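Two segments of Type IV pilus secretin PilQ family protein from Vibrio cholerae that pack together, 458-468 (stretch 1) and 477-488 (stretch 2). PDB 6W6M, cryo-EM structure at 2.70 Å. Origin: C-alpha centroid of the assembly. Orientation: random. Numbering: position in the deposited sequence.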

# COMPACT_ATOMS: atom_id res chain seq x y z
N LYS A 458 15.37 -26.79 8.97
CA LYS A 458 15.64 -26.99 10.39
C LYS A 458 16.65 -28.15 10.45
O LYS A 458 16.69 -29.00 9.56
N LYS A 459 17.46 -28.20 11.50
CA LYS A 459 18.49 -29.22 11.60
C LYS A 459 18.11 -30.27 12.63
O LYS A 459 17.51 -29.96 13.66
N ALA A 460 18.47 -31.51 12.35
CA ALA A 460 18.34 -32.62 13.28
C ALA A 460 19.66 -33.38 13.20
O ALA A 460 19.81 -34.30 12.40
N VAL A 461 20.62 -32.96 14.02
CA VAL A 461 22.01 -33.38 13.90
C VAL A 461 22.54 -33.80 15.27
O VAL A 461 21.98 -33.46 16.31
N LEU A 462 23.61 -34.60 15.25
CA LEU A 462 24.49 -34.78 16.43
C LEU A 462 25.69 -33.84 16.29
O LEU A 462 26.53 -34.10 15.42
N SER A 463 25.76 -32.79 17.12
CA SER A 463 26.69 -31.71 16.86
C SER A 463 27.47 -31.30 18.10
O SER A 463 26.97 -31.38 19.23
N LEU A 464 28.69 -30.84 17.86
CA LEU A 464 29.54 -30.23 18.87
C LEU A 464 29.99 -28.85 18.39
O LEU A 464 30.47 -28.71 17.27
N LYS A 465 29.84 -27.86 19.26
CA LYS A 465 30.18 -26.47 18.95
C LYS A 465 30.96 -25.90 20.12
O LYS A 465 30.44 -25.87 21.24
N VAL A 466 32.19 -25.44 19.89
CA VAL A 466 33.05 -25.09 21.01
C VAL A 466 33.95 -23.89 20.71
O VAL A 466 34.37 -23.67 19.57
N THR A 467 34.20 -23.09 21.78
CA THR A 467 35.26 -22.07 21.81
C THR A 467 36.12 -22.22 23.07
O THR A 467 35.61 -22.10 24.19
N PRO A 468 37.41 -22.53 22.91
CA PRO A 468 38.29 -22.74 24.07
C PRO A 468 39.14 -21.54 24.46
O PRO A 468 39.25 -20.58 23.70
N VAL A 477 39.07 -22.89 29.86
CA VAL A 477 37.71 -22.39 30.00
C VAL A 477 37.01 -22.69 28.69
O VAL A 477 37.45 -22.23 27.63
N LEU A 478 35.94 -23.47 28.73
CA LEU A 478 35.25 -23.91 27.52
C LEU A 478 33.85 -23.33 27.45
O LEU A 478 33.08 -23.46 28.41
N ASP A 479 33.51 -22.70 26.32
CA ASP A 479 32.10 -22.36 25.98
C ASP A 479 31.50 -23.45 25.10
O ASP A 479 31.92 -23.56 23.93
N LEU A 480 30.53 -24.21 25.63
CA LEU A 480 30.20 -25.56 25.10
C LEU A 480 28.75 -25.56 24.61
O LEU A 480 27.88 -25.08 25.35
N SER A 481 28.51 -26.11 23.41
CA SER A 481 27.16 -26.59 23.02
C SER A 481 27.26 -28.02 22.48
O SER A 481 28.03 -28.23 21.54
N VAL A 482 26.49 -28.95 23.06
CA VAL A 482 26.49 -30.36 22.55
C VAL A 482 25.04 -30.82 22.36
O VAL A 482 24.29 -30.79 23.35
N THR A 483 24.65 -31.23 21.14
CA THR A 483 23.27 -31.66 20.91
C THR A 483 23.22 -33.01 20.22
O THR A 483 24.17 -33.43 19.56
N GLN A 484 22.07 -33.66 20.34
CA GLN A 484 21.79 -34.91 19.65
C GLN A 484 20.30 -35.00 19.33
O GLN A 484 19.53 -35.49 20.16
N ASP A 485 19.90 -34.59 18.14
CA ASP A 485 18.49 -34.57 17.73
C ASP A 485 18.24 -35.61 16.65
O ASP A 485 19.14 -36.07 15.97
N ARG A 486 16.96 -35.96 16.50
CA ARG A 486 16.51 -36.93 15.51
C ARG A 486 15.20 -36.47 14.90
O ARG A 486 14.59 -35.52 15.36
N ARG A 487 14.77 -37.18 13.87
CA ARG A 487 13.52 -36.87 13.20
C ARG A 487 12.43 -37.69 13.87
O ARG A 487 12.59 -38.90 14.07
N GLY A 488 11.34 -37.04 14.25
CA GLY A 488 10.25 -37.66 14.96
C GLY A 488 9.06 -37.97 14.08
O GLY A 488 9.17 -38.09 12.85

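The two stretches run antiparallel as neighbouring strands, so the register decides which side chains face each other. Ser-463 with Thr-483, Lys-465 with Ser-481 and Thr-467 with Asp-479 are the hydrogen-bonded pairs, each joined by two N-H to O bonds; Lys-465 N to Ser-481 O and Ser-481 N to Lys-465 O are both 2.9 Å. At the far end of the ladder, Asp-485 N reaches Val-461 O at 3.0 Å, nearly straight. Between these pairs the CA atoms draw closer, and Leu-462 CA lies 3.4 Å from Thr-483 O in a CA-H to O contact.

Because strand residues alternate, side chains sort by face, and here the sorting largely follows polarity. The face of Leu-462, Leu-464, Val-466, Pro-468, Leu-478, Leu-480 and Val-482 is apolar except for Gln-484 at its end. Leu-464 (t, p) brings CD1 to 3.4 Å from CG2 of Val-482 (t), a tight fit. Val-466 (p) places CG2 3.7 Å from CD2 of Leu-480, and the same methyl lies 4.2 Å from CD2 of Leu-478; both leucines are m, t. Leu-478 CD2 also meets Pro-468 CB at 3.7 Å, so one methyl touches two stretch 1 residues. Gln-484, extended in t, t, ends this row: its CG lies 3.9 Å from CD1 of Leu-462 (t, p), while its NE2 is hydrogen-bonded elsewhere in the structure.

The opposite face carries the polar pairs. Ser-463 and Thr-483, both p, join OG to OG1 at 3.0 Å, the one side-chain hydrogen bond across the contact; either hydroxyl could donate. Lys-465 (chi1 -134°) and Ser-481 (chi1 -119°) approach through their CB atoms at 4.0 Å, the lysine's end leading away. Thr-467 and Asp-479, both m, likewise meet CB to CB at 4.4 Å. Beyond the paired faces, at the loop residue between the two strand segments of stretch 2, Ala-460 CB sits 4.4 Å from CB of Asp-485 (m), both CA-to-CB bonds pointing sideways; the Asp-485 carboxylate bonds elsewhere.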

# COMPACT_ATOMS: atom_id res chain seq x y z
CB LYS A 458 14.37 -27.32 11.15
CG LYS A 458 14.60 -27.56 12.63
CD LYS A 458 15.15 -26.33 13.32
CE LYS A 458 15.22 -26.52 14.83
NZ LYS A 458 15.95 -25.42 15.50
CB LYS A 459 19.83 -28.60 11.97
CG LYS A 459 20.37 -27.68 10.92
CD LYS A 459 21.72 -27.16 11.34
CE LYS A 459 22.27 -26.19 10.32
NZ LYS A 459 23.53 -25.56 10.79
CB ALA A 460 17.15 -33.49 12.93
CB VAL A 461 22.91 -32.28 13.30
CG1 VAL A 461 22.50 -31.96 11.89
CG2 VAL A 461 22.86 -31.04 14.16
CB LEU A 462 24.92 -36.24 16.50
CG LEU A 462 26.20 -36.52 17.29
CD1 LEU A 462 25.90 -36.59 18.78
CD2 LEU A 462 26.85 -37.81 16.82
CB SER A 463 25.98 -30.49 16.31
OG SER A 463 25.07 -29.95 17.25
CB LEU A 464 30.75 -31.10 19.17
CG LEU A 464 31.78 -30.55 20.16
CD1 LEU A 464 31.18 -30.37 21.53
CD2 LEU A 464 32.98 -31.46 20.23
CB LYS A 465 28.91 -25.66 18.74
CG LYS A 465 28.92 -24.78 17.55
CD LYS A 465 27.53 -24.31 17.26
CE LYS A 465 26.60 -25.49 17.16
NZ LYS A 465 27.09 -26.48 16.16
CB VAL A 466 33.88 -26.32 21.46
CG1 VAL A 466 34.81 -26.78 20.37
CG2 VAL A 466 34.63 -26.04 22.74
CB THR A 467 34.68 -20.65 21.76
OG1 THR A 467 33.56 -20.60 20.88
CG2 THR A 467 35.73 -19.68 21.24
CB PRO A 468 39.16 -23.90 23.61
CG PRO A 468 39.31 -23.67 22.16
CD PRO A 468 38.04 -23.01 21.67
CB VAL A 477 37.66 -20.89 30.32
CG1 VAL A 477 36.23 -20.41 30.34
CG2 VAL A 477 38.32 -20.60 31.64
CB LEU A 478 35.18 -25.43 27.46
CG LEU A 478 36.47 -26.24 27.33
CD1 LEU A 478 36.18 -27.70 27.43
CD2 LEU A 478 37.19 -25.95 26.04
CB ASP A 479 32.01 -21.00 25.28
CG ASP A 479 32.17 -19.82 26.22
OD1 ASP A 479 31.97 -20.00 27.44
OD2 ASP A 479 32.50 -18.72 25.72
CB LEU A 480 30.39 -26.58 26.22
CG LEU A 480 31.83 -26.76 26.71
CD1 LEU A 480 31.87 -27.69 27.92
CD2 LEU A 480 32.72 -27.28 25.61
CB SER A 481 26.53 -25.67 22.01
OG SER A 481 25.33 -25.10 22.51
CB VAL A 482 27.22 -31.29 23.53
CG1 VAL A 482 27.22 -32.73 23.06
CG2 VAL A 482 28.64 -30.82 23.82
CB THR A 483 22.46 -30.65 20.07
OG1 THR A 483 22.65 -30.91 18.67
CG2 THR A 483 22.85 -29.22 20.35
CB GLN A 484 22.22 -36.09 20.50
CG GLN A 484 22.21 -37.38 19.76
CD GLN A 484 22.57 -38.53 20.63
OE1 GLN A 484 23.10 -39.53 20.16
NE2 GLN A 484 22.28 -38.41 21.91
CB ASP A 485 18.08 -33.20 17.22
CG ASP A 485 18.59 -32.08 18.08
OD1 ASP A 485 18.64 -32.24 19.31
OD2 ASP A 485 18.95 -31.03 17.52
CB ARG A 486 16.28 -38.28 16.17
CG ARG A 486 17.53 -38.98 16.68
CD ARG A 486 17.14 -40.22 17.46
NE ARG A 486 16.38 -39.88 18.66
CZ ARG A 486 15.91 -40.76 19.53
NH1 ARG A 486 16.11 -42.06 19.34
NH2 ARG A 486 15.24 -40.35 20.59
CB ARG A 487 13.61 -37.20 11.71
CG ARG A 487 12.30 -37.21 10.99
CD ARG A 487 12.41 -37.95 9.69
NE ARG A 487 11.14 -37.95 8.98
CZ ARG A 487 10.93 -38.58 7.84
NH1 ARG A 487 11.91 -39.26 7.27
NH2 ARG A 487 9.74 -38.53 7.26